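Local structure of A197 (Sulfolobus turreted icosahedral virus, 2C0N) at residues A[13-17]-A[173-177]; A[41-45]-A[57-61]; A[78-82]-A[121-125]. The protein probably transfers sugar from an activated donor to an acceptor, as a glycosyltransferase with the GT-A fold encoded by an archaeal virus. All coordinates share one frame. Residue numbers count along the deposited sequence, not the author numbering.

Contact 1 (A[13-17]-A[173-177]); sequences VRLPL and FIDER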
loop_
_atom_site.group_PDB
_atom_site.type_symbol
_atom_site.label_atom_id
_atom_site.label_comp_id
_atom_site.label_asym_id
_atom_site.label_seq_id
_atom_site.Cartn_x
_atom_site.Cartn_y
_atom_site.Cartn_z
ATOM N N VAL A 13 0.303 4.689 -1.005
ATOM C CA VAL A 13 -0.531 4.543 0.178
ATOM C C VAL A 13 0.364 4.401 1.430
ATOM O O VAL A 13 1.249 3.545 1.472
ATOM C CB VAL A 13 -1.435 3.324 0.069
ATOM C CG1 VAL A 13 -2.341 3.194 1.266
ATOM C CG2 VAL A 13 -2.325 3.467 -1.184
ATOM N N ARG A 14 0.107 5.242 2.421
ATOM C CA ARG A 14 0.848 5.217 3.684
ATOM C C ARG A 14 0.568 3.899 4.435
ATOM O O ARG A 14 -0.535 3.329 4.360
ATOM C CB ARG A 14 0.549 6.485 4.538
ATOM C CG ARG A 14 -0.889 6.670 4.994
ATOM C CD ARG A 14 -1.163 8.050 5.424
ATOM N NE ARG A 14 -1.226 8.890 4.239
ATOM C CZ ARG A 14 -0.563 10.000 4.038
ATOM N NH1 ARG A 14 0.105 10.545 5.000
ATOM N NH2 ARG A 14 -0.680 10.626 2.884
ATOM N N LEU A 15 1.557 3.456 5.203
ATOM C CA LEU A 15 1.478 2.181 5.900
ATOM C C LEU A 15 0.274 2.043 6.804
ATOM O O LEU A 15 -0.365 0.977 6.843
ATOM C CB LEU A 15 2.776 1.920 6.681
ATOM C CG LEU A 15 3.754 0.947 5.994
ATOM C CD1 LEU A 15 4.174 1.383 4.588
ATOM C CD2 LEU A 15 4.942 0.679 6.910
ATOM N N PRO A 16 0.000 3.063 7.598
ATOM C CA PRO A 16 -1.184 2.927 8.481
ATOM C C PRO A 16 -2.485 2.618 7.734
ATOM O O PRO A 16 -3.316 1.880 8.268
ATOM C CB PRO A 16 -1.217 4.275 9.209
ATOM C CG PRO A 16 0.228 4.741 9.144
ATOM C CD PRO A 16 0.733 4.320 7.852
ATOM N N LEU A 17 -2.677 3.143 6.524
ATOM C CA LEU A 17 -3.852 2.780 5.718
ATOM C C LEU A 17 -3.764 1.352 5.157
ATOM O O LEU A 17 -4.733 0.621 5.216
ATOM C CB LEU A 17 -4.164 3.837 4.634
ATOM C CG LEU A 17 -5.387 3.533 3.756
ATOM C CD1 LEU A 17 -6.574 3.551 4.554
ATOM C CD2 LEU A 17 -5.461 4.548 2.677
ATOM N N PHE A 173 -3.812 11.592 8.761
ATOM C CA PHE A 173 -2.372 11.600 8.717
ATOM C C PHE A 173 -1.802 12.780 7.999
ATOM O O PHE A 173 -2.312 13.201 6.956
ATOM C CB PHE A 173 -1.871 10.286 8.093
ATOM C CG PHE A 173 -1.817 9.193 9.066
ATOM C CD1 PHE A 173 -2.958 8.458 9.398
ATOM C CD2 PHE A 173 -0.654 8.948 9.754
ATOM C CE1 PHE A 173 -2.915 7.466 10.380
ATOM C CE2 PHE A 173 -0.601 7.967 10.754
ATOM C CZ PHE A 173 -1.757 7.212 11.073
ATOM N N ILE A 174 -0.737 13.333 8.585
ATOM C CA ILE A 174 -0.042 14.485 8.060
ATOM C C ILE A 174 1.145 14.015 7.234
ATOM O O ILE A 174 1.296 14.382 6.078
ATOM C CB ILE A 174 0.387 15.455 9.175
ATOM C CG1 ILE A 174 -0.834 15.911 9.991
ATOM C CG2 ILE A 174 1.050 16.678 8.607
ATOM C CD1 ILE A 174 -0.452 16.469 11.386
ATOM N N ASP A 175 1.977 13.184 7.826
ATOM C CA ASP A 175 2.983 12.476 7.070
ATOM C C ASP A 175 2.678 10.997 7.182
ATOM O O ASP A 175 1.533 10.629 7.426
ATOM C CB ASP A 175 4.410 12.922 7.466
ATOM C CG ASP A 175 4.814 12.514 8.858
ATOM O OD1 ASP A 175 4.031 11.811 9.487
ATOM O OD2 ASP A 175 5.942 12.866 9.327
ATOM N N GLU A 176 3.673 10.141 6.971
ATOM C CA GLU A 176 3.437 8.711 6.998
ATOM C C GLU A 176 3.186 8.170 8.395
ATOM O O GLU A 176 2.698 7.046 8.520
ATOM C CB GLU A 176 4.619 7.988 6.379
ATOM C CG GLU A 176 4.837 8.334 4.946
ATOM C CD GLU A 176 5.671 9.580 4.679
ATOM O OE1 GLU A 176 6.037 10.346 5.587
ATOM O OE2 GLU A 176 5.992 9.773 3.497
ATOM N N ARG A 177 3.505 8.961 9.429
ATOM C CA ARG A 177 3.508 8.476 10.817
ATOM C C ARG A 177 2.700 9.325 11.799
ATOM O O ARG A 177 2.153 8.781 12.787
ATOM C CB ARG A 177 4.961 8.413 11.346
ATOM C CG ARG A 177 5.811 7.379 10.696
ATOM C CD ARG A 177 7.359 7.664 10.842
ATOM N NE ARG A 177 7.622 8.844 10.077
ATOM C CZ ARG A 177 7.844 8.899 8.786
ATOM N NH1 ARG A 177 7.990 7.792 8.018
ATOM N NH2 ARG A 177 7.973 10.096 8.241
#
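P16 packs against the ring of F173, with CB of P16 3.5 Å from CZ of F173, while CD of P16 meets the carbonyl O of E176 at 3.4 Å. The side chain of R14 runs alongside, its CD 3.6 Å from CB of F173. Beyond it, NH1 of R14 gives a weak hydrogen bond to the backbone O of D175 (2.8 Å), and NH2 has its stronger partner in the salt bridge to E62. Two strand ends meet here: strand 12-14 stops at R14, the N-cap of helix 15-23, while F173 ends strand 162-173 and the loop after it leads to strand 178-180. The backbone of F173 also bonds to D63, which follows E62. Within the loop, OD1 of D175 accepts from N of R177 (2.9 Å), an Asx turn, and also from N of L178; NH2 of R177 pairs with OE1 of E176 at 3.3 Å. V13 and R14 pair antiparallel with a strand of the second subunit, joining the two chains across the interface.

Contact 2 (A[41-45]-A[57-61]); sequences REIAL and LAFLD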
loop_
_atom_site.group_PDB
_atom_site.type_symbol
_atom_site.label_atom_id
_atom_site.label_comp_id
_atom_site.label_asym_id
_atom_site.label_seq_id
_atom_site.Cartn_x
_atom_site.Cartn_y
_atom_site.Cartn_z
ATOM N N ARG A 41 -12.991 10.916 -8.326
ATOM C CA ARG A 41 -14.286 10.562 -7.749
ATOM C C ARG A 41 -15.320 10.213 -8.810
ATOM O O ARG A 41 -16.144 9.330 -8.620
ATOM C CB ARG A 41 -14.817 11.662 -6.836
ATOM C CG ARG A 41 -13.914 11.989 -5.706
ATOM C CD ARG A 41 -14.632 12.729 -4.634
ATOM N NE ARG A 41 -13.721 13.314 -3.656
ATOM C CZ ARG A 41 -13.107 12.633 -2.705
ATOM N NH1 ARG A 41 -13.265 11.327 -2.613
ATOM N NH2 ARG A 41 -12.302 13.254 -1.850
ATOM N N GLU A 42 -15.273 10.874 -9.950
ATOM C CA GLU A 42 -16.170 10.504 -11.035
ATOM C C GLU A 42 -15.855 9.127 -11.604
ATOM O O GLU A 42 -16.744 8.380 -11.933
ATOM C CB GLU A 42 -16.107 11.534 -12.150
ATOM C CG GLU A 42 -17.309 11.500 -13.071
ATOM C CD GLU A 42 -18.529 12.021 -12.398
ATOM O OE1 GLU A 42 -18.492 13.155 -11.909
ATOM O OE2 GLU A 42 -19.510 11.275 -12.298
ATOM N N ILE A 43 -14.577 8.825 -11.802
ATOM C CA ILE A 43 -14.152 7.496 -12.227
ATOM C C ILE A 43 -14.667 6.459 -11.241
ATOM O O ILE A 43 -15.214 5.429 -11.639
ATOM C CB ILE A 43 -12.614 7.434 -12.299
ATOM C CG1 ILE A 43 -12.120 8.230 -13.503
ATOM C CG2 ILE A 43 -12.089 5.971 -12.377
ATOM C CD1 ILE A 43 -10.663 8.507 -13.482
ATOM N N ALA A 44 -14.503 6.738 -9.948
ATOM C CA ALA A 44 -14.993 5.832 -8.884
ATOM C C ALA A 44 -16.482 5.540 -9.049
ATOM O O ALA A 44 -16.862 4.380 -9.064
ATOM C CB ALA A 44 -14.748 6.413 -7.537
ATOM N N LEU A 45 -17.308 6.592 -9.158
ATOM C CA LEU A 45 -18.757 6.448 -9.425
ATOM C C LEU A 45 -19.069 5.584 -10.656
ATOM O O LEU A 45 -19.896 4.693 -10.607
ATOM C CB LEU A 45 -19.409 7.816 -9.593
ATOM C CG LEU A 45 -20.926 7.841 -9.783
ATOM C CD1 LEU A 45 -21.652 7.064 -8.670
ATOM C CD2 LEU A 45 -21.451 9.277 -9.877
ATOM N N LEU A 57 -20.851 2.614 -1.859
ATOM C CA LEU A 57 -19.587 3.205 -2.282
ATOM C C LEU A 57 -19.077 3.963 -1.079
ATOM O O LEU A 57 -19.733 4.915 -0.631
ATOM C CB LEU A 57 -19.820 4.169 -3.442
ATOM C CG LEU A 57 -18.599 4.596 -4.280
ATOM C CD1 LEU A 57 -19.030 5.356 -5.498
ATOM C CD2 LEU A 57 -17.693 5.456 -3.481
ATOM N N ALA A 58 -17.919 3.549 -0.569
ATOM C CA ALA A 58 -17.265 4.266 0.522
ATOM C C ALA A 58 -16.088 5.020 -0.058
ATOM O O ALA A 58 -15.205 4.394 -0.664
ATOM C CB ALA A 58 -16.794 3.307 1.570
ATOM N N PHE A 59 -16.078 6.356 0.075
ATOM C CA PHE A 59 -14.859 7.147 -0.215
ATOM C C PHE A 59 -14.029 7.284 1.053
ATOM O O PHE A 59 -14.572 7.644 2.121
ATOM C CB PHE A 59 -15.244 8.549 -0.671
ATOM C CG PHE A 59 -15.641 8.631 -2.102
ATOM C CD1 PHE A 59 -14.788 8.208 -3.092
ATOM C CD2 PHE A 59 -16.848 9.195 -2.458
ATOM C CE1 PHE A 59 -15.121 8.333 -4.435
ATOM C CE2 PHE A 59 -17.187 9.293 -3.815
ATOM C CZ PHE A 59 -16.328 8.863 -4.772
ATOM N N LEU A 60 -12.742 6.994 0.922
ATOM C CA LEU A 60 -11.765 7.106 1.975
ATOM C C LEU A 60 -10.533 7.733 1.401
ATOM O O LEU A 60 -9.929 7.157 0.501
ATOM C CB LEU A 60 -11.442 5.722 2.569
ATOM C CG LEU A 60 -10.570 5.668 3.831
ATOM C CD1 LEU A 60 -11.238 6.349 4.969
ATOM C CD2 LEU A 60 -10.298 4.212 4.178
ATOM N N ASP A 61 -10.205 8.956 1.867
ATOM C CA ASP A 61 -9.010 9.654 1.403
ATOM C C ASP A 61 -7.823 8.834 1.862
ATOM O O ASP A 61 -7.874 8.166 2.901
ATOM C CB ASP A 61 -8.930 11.062 1.970
ATOM C CG ASP A 61 -9.815 12.052 1.233
ATOM O OD1 ASP A 61 -10.335 11.752 0.130
ATOM O OD2 ASP A 61 -9.964 13.147 1.782
HETATM O O HOH W 1 -12.231 9.909 -0.623
#
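Charge comes first in this mainly buried contact: NH2 of R41 donates to OD1 of D61 at 3.2 Å in a salt bridge, and a water bound at 2.7 Å to both NH1 of R41 and OD1 of D61 closes a second path between them. NE of the same arginine is paired with E150. A cation-pi interaction follows, with CZ of R41 4.9 Å from the centroid of the F59 ring and 16° off its normal, so the guanidinium sits over one face. Helix 41-45 and strand 57-60 run nearly antiparallel (158°), with axes 10.5 Å apart at closest, as expected in a beta-alpha-beta crossover: helix 37-50 leads from strand 28-31 to strand 56-60, both parallel to strand 3-8. D61, just past the strand, opens a D-x-D sequence consistent with the DXD motif of GT-A glycosyltransferases. Apolar packing fills the rest, with CB of A44 3.7 Å from CE1 of F59 and CD1 of L45 4.5 Å from CD1 of L57.

Contact 3 (A[78-82]-A[121-125]); sequences FNEGY and TFIKR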
loop_
_atom_site.group_PDB
_atom_site.type_symbol
_atom_site.label_atom_id
_atom_site.label_comp_id
_atom_site.label_asym_id
_atom_site.label_seq_id
_atom_site.Cartn_x
_atom_site.Cartn_y
_atom_site.Cartn_z
ATOM N N PHE A 78 -28.790 3.735 6.393
ATOM C CA PHE A 78 -29.296 3.606 5.012
ATOM C C PHE A 78 -30.717 2.983 5.006
ATOM O O PHE A 78 -31.581 3.411 4.250
ATOM C CB PHE A 78 -28.390 2.722 4.164
ATOM C CG PHE A 78 -27.056 3.338 3.827
ATOM C CD1 PHE A 78 -26.905 4.712 3.643
ATOM C CD2 PHE A 78 -25.934 2.531 3.682
ATOM C CE1 PHE A 78 -25.642 5.258 3.295
ATOM C CE2 PHE A 78 -24.709 3.068 3.342
ATOM C CZ PHE A 78 -24.566 4.444 3.157
ATOM N N ASN A 79 -30.922 1.977 5.848
ATOM C CA ASN A 79 -32.221 1.281 5.932
ATOM C C ASN A 79 -33.295 2.259 6.389
ATOM O O ASN A 79 -34.443 2.153 5.993
ATOM C CB ASN A 79 -32.182 0.160 6.960
ATOM C CG ASN A 79 -31.298 -1.035 6.551
ATOM O OD1 ASN A 79 -31.053 -1.297 5.364
ATOM N ND2 ASN A 79 -30.881 -1.809 7.557
ATOM N N GLU A 80 -32.906 3.205 7.239
ATOM C CA GLU A 80 -33.815 4.210 7.769
ATOM C C GLU A 80 -34.129 5.309 6.771
ATOM O O GLU A 80 -35.052 6.106 6.987
ATOM C CB GLU A 80 -33.229 4.820 9.030
ATOM C CG GLU A 80 -32.985 3.775 10.104
ATOM C CD GLU A 80 -32.112 4.255 11.266
ATOM O OE1 GLU A 80 -31.616 5.397 11.236
ATOM O OE2 GLU A 80 -31.964 3.461 12.233
ATOM N N GLY A 81 -33.354 5.353 5.693
ATOM C CA GLY A 81 -33.629 6.208 4.553
ATOM C C GLY A 81 -32.627 7.292 4.329
ATOM O O GLY A 81 -32.844 8.162 3.493
ATOM N N TYR A 82 -31.504 7.235 5.031
ATOM C CA TYR A 82 -30.403 8.127 4.668
ATOM C C TYR A 82 -29.727 7.711 3.364
ATOM O O TYR A 82 -29.661 6.524 3.025
ATOM C CB TYR A 82 -29.416 8.263 5.828
ATOM C CG TYR A 82 -30.034 9.030 6.938
ATOM C CD1 TYR A 82 -30.092 10.421 6.896
ATOM C CD2 TYR A 82 -30.617 8.382 8.004
ATOM C CE1 TYR A 82 -30.702 11.146 7.911
ATOM C CE2 TYR A 82 -31.223 9.088 9.036
ATOM C CZ TYR A 82 -31.264 10.476 8.979
ATOM O OH TYR A 82 -31.894 11.162 9.979
ATOM N N THR A 121 -16.745 8.485 3.929
ATOM C CA THR A 121 -18.111 8.766 3.554
ATOM C C THR A 121 -18.690 7.565 2.829
ATOM O O THR A 121 -18.096 7.080 1.878
ATOM C CB THR A 121 -18.156 9.966 2.609
ATOM O OG1 THR A 121 -17.365 11.040 3.130
ATOM C CG2 THR A 121 -19.555 10.436 2.380
ATOM N N PHE A 122 -19.872 7.114 3.250
ATOM C CA PHE A 122 -20.524 5.959 2.701
ATOM C C PHE A 122 -21.752 6.431 1.949
ATOM O O PHE A 122 -22.548 7.174 2.495
ATOM C CB PHE A 122 -20.950 5.028 3.842
ATOM C CG PHE A 122 -19.792 4.501 4.666
ATOM C CD1 PHE A 122 -19.210 5.291 5.648
ATOM C CD2 PHE A 122 -19.271 3.249 4.427
ATOM C CE1 PHE A 122 -18.131 4.838 6.394
ATOM C CE2 PHE A 122 -18.195 2.792 5.145
ATOM C CZ PHE A 122 -17.620 3.596 6.146
ATOM N N ILE A 123 -21.900 5.991 0.697
ATOM C CA ILE A 123 -23.003 6.446 -0.134
ATOM C C ILE A 123 -23.738 5.243 -0.706
ATOM O O ILE A 123 -23.157 4.382 -1.327
ATOM C CB ILE A 123 -22.535 7.356 -1.285
ATOM C CG1 ILE A 123 -21.513 8.392 -0.786
ATOM C CG2 ILE A 123 -23.728 7.950 -1.964
ATOM C CD1 ILE A 123 -20.953 9.285 -1.890
ATOM N N LYS A 124 -25.051 5.211 -0.534
ATOM C CA LYS A 124 -25.776 4.036 -1.005
ATOM C C LYS A 124 -26.069 4.037 -2.511
ATOM O O LYS A 124 -26.335 5.087 -3.131
ATOM C CB LYS A 124 -27.056 3.809 -0.191
ATOM C CG LYS A 124 -28.213 4.712 -0.426
ATOM C CD LYS A 124 -29.360 4.301 0.497
ATOM C CE LYS A 124 -30.591 5.145 0.376
ATOM N NZ LYS A 124 -31.598 4.912 1.478
ATOM N N ARG A 125 -26.086 2.840 -3.072
ATOM C CA ARG A 125 -26.331 2.674 -4.484
ATOM C C ARG A 125 -27.626 3.316 -4.967
ATOM O O ARG A 125 -27.659 3.948 -6.017
ATOM C CB ARG A 125 -26.364 1.196 -4.806
ATOM C CG ARG A 125 -26.738 0.905 -6.247
ATOM C CD ARG A 125 -26.553 -0.547 -6.542
ATOM N NE ARG A 125 -25.138 -0.930 -6.635
ATOM C CZ ARG A 125 -24.348 -0.714 -7.688
ATOM N NH1 ARG A 125 -24.795 -0.077 -8.755
ATOM N NH2 ARG A 125 -23.086 -1.126 -7.668
#
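The amino group of K124 reaches across to the end of helix 71-80: its NZ donates to F78 O in the last turn at 3.2 Å and, weakly, to Y82 O just past the helix at 3.0 Å. An ammonium group is well placed here, where carbonyl oxygens of the last turn point outward and can take a further donor; F78 O also accepts from G81 N (3.0 Å). The helix closes in a Schellman motif, in which G81 takes a positive phi of 114°, which a side chain would strain. To span the gap, K124 is extended from chi2 onward. Its base does separate work, with CB 3.9 Å from the centroid of the F78 ring and only 8° off the normal, a CH-pi contact over the ring face. At the ring's edge lies F122 O, 3.5 Å from CZ of F78; the same CZ is 3.7 Å from CB of F122, whose side chain also touches F71 and V74 of helix 71-80. That helix is thus seated on strand 120-124, which is flanked in the sheet by the antiparallel strands 56-60 and 84-88; F78 also touches T56 and V85 on these neighbours.

In the fold
Along the chain, contact 1 closes a long loop in which contacts 2 and 3 follow in series. Contacts 2 and 3, with centres about 15 Å apart, share the mixed sheet: strands 56-60 and 120-124 are antiparallel neighbours, joined by probable hydrogen bonds such as L57 O to I123 N (2.8 Å). Contacts 1 and 2 have centres about 19 Å apart and touch where CD1 of L17 meets CD2 of L60 at 3.8 Å; contact 3 lies about 28 Å from contact 1 between centres, on the opposite side of the chain's centre. One sheet carries helices 37-50 and 71-80, the alpha/beta layering expected of a GT-A glycosyltransferase, while strand 12-14 of contact 1 pairs with the second subunit.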